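Local coordinates for glycoside Hydrolase (PDB 5T99), which probably hydrolyses terminal beta-galactosidic linkages during breakdown of agarose-derived sugars, as a family 2 glycoside hydrolase that binds d-galacto-isofagomine, at residues 125-130 with 389-394; 372-377 with 383-388. All blocks are in the same frame, centred on the assembly; numbering follows the deposited sequence.

Contact 1. Residues 125-130 with 389-394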
ATOM      1  N   GLU A 125      15.530 -10.899 -18.399  1.00 30.30           N
ATOM      2  CA  GLU A 125      14.878  -9.806 -19.096  1.00 30.86           C
ATOM      3  C   GLU A 125      13.431  -9.744 -18.637  1.00 28.34           C
ATOM      4  O   GLU A 125      12.688 -10.693 -18.838  1.00 29.33           O
ATOM      5  CB  GLU A 125      14.961 -10.016 -20.609  1.00 33.43           C
ATOM      6  CG  GLU A 125      14.313  -8.902 -21.424  1.00 36.39           C
ATOM      7  CD  GLU A 125      14.738  -8.904 -22.876  1.00 39.08           C
ATOM      8  OE1 GLU A 125      13.865  -9.024 -23.755  1.00 43.80           O
ATOM      9  OE2 GLU A 125      15.946  -8.785 -23.145  1.00 42.16           O
ATOM     10  N   HIS A 126      13.033  -8.630 -18.033  1.00 26.20           N
ATOM     11  CA  HIS A 126      11.730  -8.544 -17.373  1.00 24.31           C
ATOM     12  C   HIS A 126      11.064  -7.178 -17.569  1.00 22.73           C
ATOM     13  O   HIS A 126      11.475  -6.193 -16.950  1.00 22.30           O
ATOM     14  CB  HIS A 126      11.892  -8.866 -15.880  1.00 24.31           C
ATOM     15  CG  HIS A 126      10.601  -9.144 -15.192  1.00 23.87           C
ATOM     16  ND1 HIS A 126      10.043 -10.401 -15.137  1.00 23.80           N
ATOM     17  CD2 HIS A 126       9.730  -8.317 -14.572  1.00 24.10           C
ATOM     18  CE1 HIS A 126       8.890 -10.340 -14.496  1.00 23.76           C
ATOM     19  NE2 HIS A 126       8.679  -9.086 -14.138  1.00 24.36           N
ATOM     20  N   PRO A 127      10.032  -7.110 -18.435  1.00 21.86           N
ATOM     21  CA  PRO A 127       9.413  -5.809 -18.693  1.00 21.19           C
ATOM     22  C   PRO A 127       8.554  -5.228 -17.555  1.00 20.58           C
ATOM     23  O   PRO A 127       8.653  -4.038 -17.298  1.00 20.57           O
ATOM     24  CB  PRO A 127       8.572  -6.053 -19.962  1.00 21.35           C
ATOM     25  CG  PRO A 127       8.382  -7.523 -20.049  1.00 21.07           C
ATOM     26  CD  PRO A 127       9.525  -8.164 -19.342  1.00 21.58           C
ATOM     27  N   TYR A 128       7.722  -6.039 -16.895  1.00 20.08           N
ATOM     28  CA  TYR A 128       6.703  -5.517 -15.960  1.00 19.27           C
ATOM     29  C   TYR A 128       7.294  -5.230 -14.581  1.00 19.52           C
ATOM     30  O   TYR A 128       7.774  -6.132 -13.899  1.00 20.75           O
ATOM     31  CB  TYR A 128       5.544  -6.499 -15.844  1.00 18.89           C
ATOM     32  CG  TYR A 128       4.270  -5.966 -15.205  1.00 18.85           C
ATOM     33  CD1 TYR A 128       3.755  -4.710 -15.539  1.00 18.61           C
ATOM     34  CD2 TYR A 128       3.544  -6.749 -14.293  1.00 18.56           C
ATOM     35  CE1 TYR A 128       2.582  -4.238 -14.967  1.00 18.56           C
ATOM     36  CE2 TYR A 128       2.372  -6.282 -13.718  1.00 18.35           C
ATOM     37  CZ  TYR A 128       1.891  -5.028 -14.062  1.00 18.49           C
ATOM     38  OH  TYR A 128       0.729  -4.552 -13.513  1.00 18.18           O
ATOM     39  N   GLY A 129       7.242  -3.977 -14.158  1.00 18.67           N
ATOM     40  CA  GLY A 129       7.959  -3.567 -12.959  1.00 18.98           C
ATOM     41  C   GLY A 129       7.387  -3.958 -11.609  1.00 18.92           C
ATOM     42  O   GLY A 129       8.062  -3.773 -10.595  1.00 19.53           O
ATOM     43  N   TYR A 130       6.167  -4.500 -11.590  1.00 18.25           N
ATOM     44  CA  TYR A 130       5.477  -4.842 -10.358  1.00 18.21           C
ATOM     45  C   TYR A 130       5.533  -6.318  -9.969  1.00 18.65           C
ATOM     46  O   TYR A 130       5.230  -6.649  -8.822  1.00 18.81           O
ATOM     47  CB  TYR A 130       4.023  -4.413 -10.460  1.00 18.36           C
ATOM     48  CG  TYR A 130       3.836  -2.923 -10.635  1.00 18.13           C
ATOM     49  CD1 TYR A 130       3.995  -2.052  -9.561  1.00 18.01           C
ATOM     50  CD2 TYR A 130       3.491  -2.386 -11.871  1.00 17.94           C
ATOM     51  CE1 TYR A 130       3.825  -0.681  -9.722  1.00 18.31           C
ATOM     52  CE2 TYR A 130       3.312  -1.026 -12.040  1.00 17.88           C
ATOM     53  CZ  TYR A 130       3.474  -0.171 -10.966  1.00 17.99           C
ATOM     54  OH  TYR A 130       3.286   1.188 -11.126  1.00 17.97           O
ATOM     55  N   ASP A 389       0.308 -10.523 -24.489  0.50 21.37           N
ATOM     56  CA  ASP A 389       0.302 -11.838 -25.138  0.50 21.95           C
ATOM     57  C   ASP A 389       1.453 -12.744 -24.666  0.50 22.28           C
ATOM     58  O   ASP A 389       1.236 -13.916 -24.365  0.50 21.98           O
ATOM     59  CB  ASP A 389       0.313 -11.690 -26.664  0.50 21.68           C
ATOM     60  CG  ASP A 389      -1.072 -11.435 -27.238  0.50 21.80           C
ATOM     61  OD1 ASP A 389      -1.223 -11.533 -28.479  0.50 21.86           O
ATOM     62  OD2 ASP A 389      -2.007 -11.135 -26.456  0.50 21.31           O
ATOM     63  N   GLU A 390       2.662 -12.191 -24.593  1.00 23.07           N
ATOM     64  CA  GLU A 390       3.844 -12.945 -24.166  1.00 24.29           C
ATOM     65  C   GLU A 390       3.921 -13.161 -22.643  1.00 23.09           C
ATOM     66  O   GLU A 390       4.356 -14.220 -22.204  1.00 22.49           O
ATOM     67  CB  GLU A 390       5.117 -12.249 -24.667  1.00 27.65           C
ATOM     68  CG  GLU A 390       6.423 -13.041 -24.488  1.00 30.62           C
ATOM     69  CD  GLU A 390       7.685 -12.264 -24.896  1.00 33.08           C
ATOM     70  OE1 GLU A 390       7.583 -11.230 -25.611  1.00 34.57           O
ATOM     71  OE2 GLU A 390       8.792 -12.697 -24.495  1.00 34.34           O
ATOM     72  N   TRP A 391       3.495 -12.172 -21.849  1.00 22.47           N
ATOM     73  CA  TRP A 391       3.778 -12.127 -20.406  1.00 21.47           C
ATOM     74  C   TRP A 391       2.598 -12.294 -19.434  1.00 21.14           C
ATOM     75  O   TRP A 391       2.833 -12.577 -18.248  1.00 20.36           O
ATOM     76  CB  TRP A 391       4.499 -10.822 -20.080  1.00 21.54           C
ATOM     77  CG  TRP A 391       5.898 -10.815 -20.546  1.00 22.17           C
ATOM     78  CD1 TRP A 391       6.367 -10.362 -21.750  1.00 22.30           C
ATOM     79  CD2 TRP A 391       7.033 -11.298 -19.827  1.00 22.24           C
ATOM     80  NE1 TRP A 391       7.727 -10.523 -21.815  1.00 22.28           N
ATOM     81  CE2 TRP A 391       8.167 -11.094 -20.650  1.00 22.41           C
ATOM     82  CE3 TRP A 391       7.207 -11.875 -18.559  1.00 21.89           C
ATOM     83  CZ2 TRP A 391       9.470 -11.454 -20.247  1.00 22.28           C
ATOM     84  CZ3 TRP A 391       8.503 -12.238 -18.154  1.00 22.11           C
ATOM     85  CH2 TRP A 391       9.615 -12.029 -19.002  1.00 22.23           C
ATOM     86  N   SER A 392       1.359 -12.137 -19.907  1.00 20.88           N
ATOM     87  CA  SER A 392       0.191 -12.094 -18.998  1.00 21.14           C
ATOM     88  C   SER A 392       0.053 -13.327 -18.121  1.00 20.58           C
ATOM     89  O   SER A 392      -0.165 -13.194 -16.917  1.00 19.39           O
ATOM     90  CB  SER A 392      -1.124 -11.870 -19.759  1.00 21.23           C
ATOM     91  OG  SER A 392      -1.339 -12.868 -20.736  1.00 21.27           O
ATOM     92  N   LYS A 393       0.182 -14.511 -18.719  1.00 20.93           N
ATOM     93  CA  LYS A 393       0.126 -15.753 -17.943  1.00 22.08           C
ATOM     94  C   LYS A 393       1.268 -15.828 -16.939  1.00 21.54           C
ATOM     95  O   LYS A 393       1.042 -16.175 -15.779  1.00 19.93           O
ATOM     96  CB  LYS A 393       0.111 -17.024 -18.820  1.00 22.75           C
ATOM     97  CG  LYS A 393       0.034 -18.309 -17.993  1.00 23.65           C
ATOM     98  CD  LYS A 393       0.060 -19.592 -18.805  1.00 24.57           C
ATOM     99  CE  LYS A 393      -1.268 -19.881 -19.459  1.00 26.81           C
ATOM    100  NZ  LYS A 393      -1.439 -21.336 -19.711  1.00 28.65           N
ATOM    101  N   LYS A 394       2.482 -15.524 -17.394  1.00 22.29           N
ATOM    102  CA  LYS A 394       3.653 -15.575 -16.521  1.00 23.91           C
ATOM    103  C   LYS A 394       3.539 -14.598 -15.338  1.00 21.57           C
ATOM    104  O   LYS A 394       3.876 -14.962 -14.203  1.00 20.14           O
ATOM    105  CB  LYS A 394       4.956 -15.304 -17.285  1.00 27.32           C
ATOM    106  CG  LYS A 394       5.411 -16.419 -18.214  1.00 31.38           C
ATOM    107  CD  LYS A 394       6.941 -16.485 -18.312  1.00 35.47           C
ATOM    108  CE  LYS A 394       7.537 -17.277 -17.136  1.00 38.86           C
ATOM    109  NZ  LYS A 394       8.987 -17.005 -16.893  1.00 40.32           N
TER
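Pro127 lays one edge of its pyrrolidine ring over a face of the Trp391 indole. CG sits above the five-membered ring, 3.7 Å from its centroid and 16° off the normal, a CH-pi contact, while the neighbouring Pro127 CD rests 3.4 Å from Trp391 CZ2, over the six-membered ring and offset toward its rim. The proline and the tryptophan reach each other from opposite directions: one comes from the turn that follows strand 121-126, the other from the first turn of helix 388-403. Trp391 has CG anti to its carbonyl carbon (chi1 -73°), which carries the indole away from the helix toward the strand end. The far end of the indole meets the backbone there, with Trp391 CH2 3.4 Å from Glu125 O. His126 approaches the same end at a slant, ND1 lying 3.9 Å from Trp391 CZ3 and the two ring planes inclined by 75°. The imidazole is anchored on its own side of the contact, through a hydrogen bond between His126 NE2 and Thr131 OG1 and a stack with Phe133. Glu125, at the margin, directs its carboxylate to a salt bridge with Lys122. The contact joins the end of strand 121-126 in the sugar-binding domain to helix 388-403 of the TIM barrel domain, with Tyr387 also touching Pro127. No hydrogen bond links the two segments, so the join depends on the flat surface of the indole and the C-H groups of the proline, an attachment governed by shape and dispersion rather than by charge.

Contact 2. Residues 372-377 with 383-388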
ATOM      1  N   PHE A 372      -3.286  -6.003 -13.097  1.00 15.69           N
ATOM      2  CA  PHE A 372      -3.093  -5.210 -14.320  1.00 16.37           C
ATOM      3  C   PHE A 372      -4.060  -4.045 -14.430  1.00 16.72           C
ATOM      4  O   PHE A 372      -5.180  -4.096 -13.912  1.00 16.92           O
ATOM      5  CB  PHE A 372      -3.295  -6.069 -15.579  1.00 16.79           C
ATOM      6  CG  PHE A 372      -2.486  -7.336 -15.607  1.00 17.12           C
ATOM      7  CD1 PHE A 372      -1.106  -7.292 -15.563  1.00 17.21           C
ATOM      8  CD2 PHE A 372      -3.114  -8.574 -15.695  1.00 17.11           C
ATOM      9  CE1 PHE A 372      -0.357  -8.462 -15.587  1.00 17.57           C
ATOM     10  CE2 PHE A 372      -2.376  -9.747 -15.723  1.00 17.46           C
ATOM     11  CZ  PHE A 372      -0.990  -9.696 -15.671  1.00 17.48           C
ATOM     12  N   ASP A 373      -3.623  -3.012 -15.145  1.00 17.25           N
ATOM     13  CA  ASP A 373      -4.451  -1.836 -15.462  1.00 17.96           C
ATOM     14  C   ASP A 373      -4.959  -1.836 -16.912  1.00 18.40           C
ATOM     15  O   ASP A 373      -5.898  -1.104 -17.238  1.00 19.37           O
ATOM     16  CB  ASP A 373      -3.665  -0.553 -15.172  1.00 17.89           C
ATOM     17  CG  ASP A 373      -4.473   0.700 -15.420  1.00 17.85           C
ATOM     18  OD1 ASP A 373      -5.574   0.832 -14.834  1.00 17.13           O
ATOM     19  OD2 ASP A 373      -4.007   1.553 -16.211  1.00 18.19           O
ATOM     20  N   GLU A 374      -4.346  -2.635 -17.780  1.00 18.77           N
ATOM     21  CA  GLU A 374      -4.867  -2.846 -19.147  1.00 19.33           C
ATOM     22  C   GLU A 374      -4.484  -4.240 -19.642  1.00 18.75           C
ATOM     23  O   GLU A 374      -3.536  -4.830 -19.136  1.00 17.95           O
ATOM     24  CB  GLU A 374      -4.340  -1.765 -20.105  1.00 19.49           C
ATOM     25  CG  GLU A 374      -2.829  -1.760 -20.278  1.00 19.83           C
ATOM     26  CD  GLU A 374      -2.330  -0.651 -21.195  1.00 19.82           C
ATOM     27  OE1 GLU A 374      -2.688   0.513 -20.978  1.00 20.38           O
ATOM     28  OE2 GLU A 374      -1.557  -0.939 -22.121  1.00 19.89           O
ATOM     29  N   TRP A 375      -5.222  -4.759 -20.624  1.00 18.20           N
ATOM     30  CA  TRP A 375      -4.976  -6.109 -21.121  1.00 18.08           C
ATOM     31  C   TRP A 375      -4.395  -6.062 -22.525  1.00 18.65           C
ATOM     32  O   TRP A 375      -3.226  -5.742 -22.654  1.00 17.04           O
ATOM     33  CB  TRP A 375      -6.232  -6.975 -21.031  1.00 17.54           C
ATOM     34  CG  TRP A 375      -6.733  -7.215 -19.651  1.00 16.95           C
ATOM     35  CD1 TRP A 375      -6.050  -7.063 -18.476  1.00 16.75           C
ATOM     36  CD2 TRP A 375      -8.038  -7.688 -19.301  1.00 17.06           C
ATOM     37  NE1 TRP A 375      -6.855  -7.396 -17.415  1.00 16.86           N
ATOM     38  CE2 TRP A 375      -8.080  -7.786 -17.890  1.00 16.87           C
ATOM     39  CE3 TRP A 375      -9.179  -8.039 -20.043  1.00 16.73           C
ATOM     40  CZ2 TRP A 375      -9.216  -8.210 -17.207  1.00 16.72           C
ATOM     41  CZ3 TRP A 375     -10.302  -8.468 -19.366  1.00 16.69           C
ATOM     42  CH2 TRP A 375     -10.314  -8.549 -17.956  1.00 17.04           C
ATOM     43  N   THR A 376      -5.182  -6.377 -23.563  1.00 20.03           N
ATOM     44  CA  THR A 376      -4.690  -6.327 -24.948  1.00 20.92           C
ATOM     45  C   THR A 376      -4.873  -4.948 -25.566  1.00 21.96           C
ATOM     46  O   THR A 376      -4.148  -4.612 -26.485  1.00 22.82           O
ATOM     47  CB  THR A 376      -5.362  -7.374 -25.874  1.00 20.39           C
ATOM     48  OG1 THR A 376      -6.726  -7.008 -26.145  1.00 19.85           O
ATOM     49  CG2 THR A 376      -5.300  -8.776 -25.252  1.00 20.30           C
ATOM     50  N   LYS A 377      -5.848  -4.177 -25.076  1.00 23.85           N
ATOM     51  CA  LYS A 377      -6.162  -2.835 -25.604  1.00 25.39           C
ATOM     52  C   LYS A 377      -5.488  -1.751 -24.753  1.00 25.27           C
ATOM     53  O   LYS A 377      -5.651  -1.725 -23.529  1.00 23.32           O
ATOM     54  CB  LYS A 377      -7.674  -2.585 -25.596  1.00 26.63           C
ATOM     55  CG  LYS A 377      -8.505  -3.483 -26.504  1.00 27.52           C
ATOM     56  CD  LYS A 377      -8.433  -3.061 -27.969  1.00 29.34           C
ATOM     57  CE  LYS A 377      -9.787  -3.153 -28.687  1.00 29.39           C
ATOM     58  NZ  LYS A 377     -10.145  -4.556 -29.013  1.00 29.11           N
ATOM     59  N   GLY A 383       1.947   0.960 -22.246  1.00 24.79           N
ATOM     60  CA  GLY A 383       1.380   0.184 -21.148  1.00 23.93           C
ATOM     61  C   GLY A 383       1.551  -1.323 -21.319  1.00 23.66           C
ATOM     62  O   GLY A 383       2.274  -1.798 -22.220  1.00 22.59           O
ATOM     63  N   TYR A 384       0.874  -2.081 -20.449  1.00 22.28           N
ATOM     64  CA  TYR A 384       1.071  -3.530 -20.378  1.00 21.06           C
ATOM     65  C   TYR A 384       0.633  -4.277 -21.657  1.00 20.93           C
ATOM     66  O   TYR A 384       1.127  -5.369 -21.924  1.00 20.12           O
ATOM     67  CB  TYR A 384       0.384  -4.119 -19.125  1.00 20.46           C
ATOM     68  CG  TYR A 384       0.806  -5.548 -18.833  1.00 19.35           C
ATOM     69  CD1 TYR A 384       2.118  -5.839 -18.468  1.00 18.96           C
ATOM     70  CD2 TYR A 384      -0.093  -6.608 -18.936  1.00 18.71           C
ATOM     71  CE1 TYR A 384       2.527  -7.139 -18.212  1.00 18.53           C
ATOM     72  CE2 TYR A 384       0.317  -7.916 -18.686  1.00 18.37           C
ATOM     73  CZ  TYR A 384       1.627  -8.171 -18.324  1.00 18.07           C
ATOM     74  OH  TYR A 384       2.060  -9.446 -18.058  1.00 17.78           O
ATOM     75  N   HIS A 385      -0.252  -3.680 -22.460  1.00 20.82           N
ATOM     76  CA  HIS A 385      -0.666  -4.274 -23.746  1.00 20.83           C
ATOM     77  C   HIS A 385       0.490  -4.665 -24.685  1.00 21.25           C
ATOM     78  O   HIS A 385       0.334  -5.567 -25.509  1.00 21.25           O
ATOM     79  CB  HIS A 385      -1.633  -3.346 -24.492  1.00 21.14           C
ATOM     80  CG  HIS A 385      -0.951  -2.245 -25.239  1.00 21.69           C
ATOM     81  ND1 HIS A 385      -0.621  -1.042 -24.653  1.00 21.50           N
ATOM     82  CD2 HIS A 385      -0.506  -2.180 -26.518  1.00 21.75           C
ATOM     83  CE1 HIS A 385      -0.001  -0.283 -25.537  1.00 22.34           C
ATOM     84  NE2 HIS A 385       0.071  -0.944 -26.681  1.00 22.43           N
ATOM     85  N   LEU A 386       1.631  -3.991 -24.573  1.00 21.92           N
ATOM     86  CA  LEU A 386       2.844  -4.411 -25.285  1.00 23.32           C
ATOM     87  C   LEU A 386       3.329  -5.805 -24.906  1.00 23.70           C
ATOM     88  O   LEU A 386       3.942  -6.491 -25.716  1.00 23.97           O
ATOM     89  CB  LEU A 386       3.986  -3.426 -25.032  1.00 24.01           C
ATOM     90  CG  LEU A 386       3.817  -2.014 -25.598  1.00 25.54           C
ATOM     91  CD1 LEU A 386       4.935  -1.108 -25.086  1.00 25.83           C
ATOM     92  CD2 LEU A 386       3.766  -2.034 -27.124  1.00 25.32           C
ATOM     93  N   TYR A 387       3.074  -6.201 -23.662  1.00 24.56           N
ATOM     94  CA  TYR A 387       3.586  -7.445 -23.106  1.00 24.30           C
ATOM     95  C   TYR A 387       2.535  -8.515 -22.871  1.00 23.29           C
ATOM     96  O   TYR A 387       2.907  -9.663 -22.610  1.00 22.05           O
ATOM     97  CB  TYR A 387       4.303  -7.134 -21.797  1.00 25.54           C
ATOM     98  CG  TYR A 387       5.267  -5.992 -21.969  1.00 26.66           C
ATOM     99  CD1 TYR A 387       6.412  -6.140 -22.752  1.00 27.40           C
ATOM    100  CD2 TYR A 387       5.008  -4.746 -21.401  1.00 27.81           C
ATOM    101  CE1 TYR A 387       7.287  -5.082 -22.939  1.00 27.98           C
ATOM    102  CE2 TYR A 387       5.883  -3.687 -21.574  1.00 28.20           C
ATOM    103  CZ  TYR A 387       7.012  -3.864 -22.343  1.00 28.36           C
ATOM    104  OH  TYR A 387       7.862  -2.813 -22.504  1.00 30.45           O
ATOM    105  N   PHE A 388       1.250  -8.159 -23.009  1.00 22.03           N
ATOM    106  CA  PHE A 388       0.150  -9.008 -22.575  1.00 21.54           C
ATOM    107  C   PHE A 388       0.162 -10.410 -23.173  1.00 21.54           C
ATOM    108  O   PHE A 388       0.039 -11.374 -22.426  1.00 22.21           O
ATOM    109  CB  PHE A 388      -1.213  -8.358 -22.832  1.00 21.34           C
ATOM    110  CG  PHE A 388      -2.367  -9.092 -22.187  1.00 21.11           C
ATOM    111  CD1 PHE A 388      -2.766  -8.785 -20.878  1.00 21.08           C
ATOM    112  CD2 PHE A 388      -3.056 -10.094 -22.876  1.00 20.83           C
ATOM    113  CE1 PHE A 388      -3.831  -9.457 -20.272  1.00 20.84           C
ATOM    114  CE2 PHE A 388      -4.120 -10.767 -22.279  1.00 21.21           C
ATOM    115  CZ  PHE A 388      -4.506 -10.451 -20.971  1.00 21.03           C
TER
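Glu374 and His385 both place CG between the backbone N and the carbonyl carbon (chi1 63° and 81°), and from there an extended glutamate chain brings its carboxylate to the imidazole. The beta-alpha loop of the TIM barrel that follows strand 366-370 folds back on itself here and runs up to helix 388-403, which Phe388 opens; the pair forms a His-carboxylate hydrogen bond. His385 ND1 donates to Glu374 OE2 at 2.7 Å, nearly along the C-O axis, and the oxygen lies in the imidazole plane. The same oxygen receives the backbone N-H of His385 through its anti lone pair, at 3.1 Å. Two donors of one residue thus hold OE2 and restrain the imidazole rotation, while OE1 is bonded to the backbone N of Lys379. Elsewhere in the loop, aromatic side chains pack against each other. Phe372 and Tyr384 lie almost parallel, 15° apart, but slid so that they barely overlap, with Phe372 CD1 over a face of the tyrosine toward its rim. Trp375 CB lies over one face of Phe388 in a CH-pi contact, 4.0 Å from the ring centroid, and Phe388 CD2 touches Thr376 CG2 at 3.5 Å. The polar ends of Tyr384 and Trp375 bond Asp395 and Ile414 O. Asp373, bound to the pocket residues Arg161 and Asn416, is a second-shell partner of the site; the Glu374 side chain lies about 11 Å from the bound galacto-isofagomine. Between the backbones, His385 CA makes a C-H...O contact with Trp375 O at 3.1 Å.

In the fold
From the N terminus, the chain first passes through the sugar-binding domain, where strand 121-126, at the edge of its sheet, runs out into the turn at 127-130. Contact 1 closes a loop of 258 intervening residues, which holds the remaining strands of the sugar-binding domain, the following all-beta region and the first barrel strands, by returning helix 388-403 to that turn. Contact 2 is nested within it and spans just five residues, shaping the loop that leads into the same helix. With centres about 10 Å apart, the two touch directly: Tyr128 meets the Tyr384 ring, whose hydroxyl packs against the backbone of Trp391 and Ser392. Residues 383-388 thus lie between the sugar-binding domain and the rest of the loop, and lead into the helix.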